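CalS11 (Micromonospora echinospora, PDB 3TOS) is a methyltransferase associated with calicheamicin, probably transferring methyl groups to oxygen, and binds S-adenosyl-L-homocysteine. Local coordinates at residues B[89-94]-B[101-106]. Residues are numbered along the deposited sequence; the frame is centred on the assembly and turned at random.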
loop_
_atom_site.group_PDB
_atom_site.type_symbol
_atom_site.label_atom_id
_atom_site.label_comp_id
_atom_site.label_asym_id
_atom_site.label_seq_id
_atom_site.Cartn_x
_atom_site.Cartn_y
_atom_site.Cartn_z
ATOM N N ALA B 89 31.720 3.635 11.492
ATOM C CA ALA B 89 31.465 2.231 11.221
ATOM C C ALA B 89 30.252 2.093 10.295
ATOM O O ALA B 89 30.258 1.281 9.369
ATOM C CB ALA B 89 31.242 1.447 12.545
ATOM N N LEU B 90 29.197 2.858 10.563
ATOM C CA LEU B 90 28.007 2.776 9.731
ATOM C C LEU B 90 28.260 3.235 8.290
ATOM O O LEU B 90 27.648 2.716 7.368
ATOM C CB LEU B 90 26.865 3.621 10.358
ATOM C CG LEU B 90 26.297 3.149 11.708
ATOM C CD1 LEU B 90 25.323 4.205 12.267
ATOM C CD2 LEU B 90 25.620 1.784 11.565
ATOM N N ARG B 91 29.127 4.216 8.120
ATOM C CA ARG B 91 29.476 4.657 6.767
ATOM C C ARG B 91 30.155 3.517 6.004
ATOM O O ARG B 91 29.964 3.364 4.779
ATOM C CB ARG B 91 30.349 5.928 6.838
ATOM C CG ARG B 91 30.798 6.466 5.498
ATOM C CD ARG B 91 31.671 7.701 5.635
ATOM N NE ARG B 91 32.913 7.386 6.374
ATOM C CZ ARG B 91 33.791 8.312 6.789
ATOM N NH1 ARG B 91 33.585 9.614 6.505
ATOM N NH2 ARG B 91 34.884 7.928 7.487
ATOM N N GLY B 92 30.903 2.671 6.726
ATOM C CA GLY B 92 31.484 1.472 6.073
ATOM C C GLY B 92 30.362 0.494 5.714
ATOM O O GLY B 92 30.346 -0.096 4.604
ATOM N N VAL B 93 29.444 0.249 6.655
ATOM C CA VAL B 93 28.344 -0.640 6.341
ATOM C C VAL B 93 27.517 -0.218 5.120
ATOM O O VAL B 93 27.229 -1.059 4.231
ATOM C CB VAL B 93 27.367 -0.757 7.546
ATOM C CG1 VAL B 93 26.221 -1.625 7.220
ATOM C CG2 VAL B 93 28.159 -1.300 8.798
ATOM N N TYR B 94 27.158 1.067 5.051
ATOM C CA TYR B 94 26.144 1.471 4.043
ATOM C C TYR B 94 26.725 2.131 2.795
ATOM O O TYR B 94 26.096 2.145 1.745
ATOM C CB TYR B 94 25.181 2.486 4.666
ATOM C CG TYR B 94 24.340 1.919 5.776
ATOM C CD1 TYR B 94 23.542 0.784 5.562
ATOM C CD2 TYR B 94 24.363 2.495 7.042
ATOM C CE1 TYR B 94 22.733 0.260 6.588
ATOM C CE2 TYR B 94 23.582 1.950 8.103
ATOM C CZ TYR B 94 22.780 0.830 7.846
ATOM O OH TYR B 94 22.008 0.275 8.804
ATOM N N ARG B 101 30.923 11.533 1.711
ATOM C CA ARG B 101 30.194 11.537 2.964
ATOM C C ARG B 101 31.173 11.829 4.093
ATOM O O ARG B 101 31.606 10.921 4.802
ATOM C CB ARG B 101 29.458 10.223 3.242
ATOM C CG ARG B 101 28.566 10.289 4.513
ATOM C CD ARG B 101 27.276 11.002 4.271
ATOM N NE ARG B 101 26.393 10.214 3.417
ATOM C CZ ARG B 101 25.274 10.656 2.848
ATOM N NH1 ARG B 101 24.852 11.930 2.993
ATOM N NH2 ARG B 101 24.564 9.791 2.119
ATOM N N ARG B 102 31.579 13.080 4.228
ATOM C CA ARG B 102 32.464 13.518 5.292
ATOM C C ARG B 102 31.733 13.476 6.635
ATOM O O ARG B 102 30.543 13.805 6.726
ATOM C CB ARG B 102 32.923 14.963 5.011
ATOM C CG ARG B 102 34.027 15.478 5.989
ATOM C CD ARG B 102 34.593 16.836 5.494
ATOM N NE ARG B 102 35.530 16.672 4.381
ATOM C CZ ARG B 102 36.002 17.692 3.676
ATOM N NH1 ARG B 102 35.550 18.929 3.929
ATOM N NH2 ARG B 102 36.904 17.480 2.683
ATOM N N ILE B 103 32.491 13.139 7.692
ATOM C CA ILE B 103 32.003 13.223 9.081
ATOM C C ILE B 103 32.778 14.315 9.761
ATOM O O ILE B 103 33.999 14.276 9.786
ATOM C CB ILE B 103 32.250 11.892 9.857
ATOM C CG1 ILE B 103 31.370 10.794 9.253
ATOM C CG2 ILE B 103 31.923 12.098 11.362
ATOM C CD1 ILE B 103 31.802 9.370 9.661
ATOM N N VAL B 104 32.089 15.327 10.282
ATOM C CA VAL B 104 32.764 16.524 10.830
ATOM C C VAL B 104 32.284 16.674 12.259
ATOM O O VAL B 104 31.072 16.797 12.506
ATOM C CB VAL B 104 32.460 17.831 10.029
ATOM C CG1 VAL B 104 33.374 18.904 10.462
ATOM C CG2 VAL B 104 32.605 17.537 8.510
ATOM N N GLY B 105 33.221 16.617 13.196
ATOM C CA GLY B 105 32.877 16.751 14.616
ATOM C C GLY B 105 33.441 18.033 15.180
ATOM O O GLY B 105 34.601 18.325 15.036
ATOM N N PHE B 106 32.588 18.833 15.805
ATOM C CA PHE B 106 33.003 20.126 16.367
ATOM C C PHE B 106 32.922 20.076 17.881
ATOM O O PHE B 106 31.886 19.677 18.452
ATOM C CB PHE B 106 32.070 21.294 15.908
ATOM C CG PHE B 106 32.024 21.523 14.432
ATOM C CD1 PHE B 106 31.197 20.745 13.607
ATOM C CD2 PHE B 106 32.759 22.572 13.848
ATOM C CE1 PHE B 106 31.140 21.000 12.196
ATOM C CE2 PHE B 106 32.712 22.795 12.450
ATOM C CZ PHE B 106 31.917 22.015 11.638
#
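R91, reaching out from helix 82-94, makes the one hydrogen bond that joins 89-94 to 101-106: its NH1 donates to the backbone O of R101 at 2.9 Å. The bond is close to straight, with an N-H...O angle of 161°, and it lies in the guanidinium plane as well as in the carbonyl plane. CG stands anti to the backbone N (chi1 179°) and the chain runs on extended to CD; the bend then comes at chi3 (62°), turning the guanidinium toward the start of strand 103-107. NH1 also donates to R159 O, so this nitrogen bonds two backbone carbonyls, while NH2 forms a salt bridge with E148, which probably balances the charge in this buried setting.

The van der Waals part of the contact uses the face of the same group. I103 CD1 sits over the centre of the R91 guanidinium, 3.7 Å from CZ, the two side chains coming from opposite directions. R101 adds its aliphatic root, with CB 4.1 Å from R91 CD, before its own chain bends off to a salt bridge between NE and E95. Replacing R91 with alanine would probably cost R101 O this hydrogen bond, deprive E148 of this salt bridge and leave I103 CD1 without the flat surface it packs on.

Of the 166 Å² buried between the segments, R91 supplies about half, I103 and R101 most of the rest. The geometry is that of helix-to-strand packing within a beta-alpha-beta unit, strand 72-76, helix 82-94 and strand 103-107, of the Rossmann-like methyltransferase domain, with bound S-adenosyl-L-homocysteine about 11 Å from the I103 side chain.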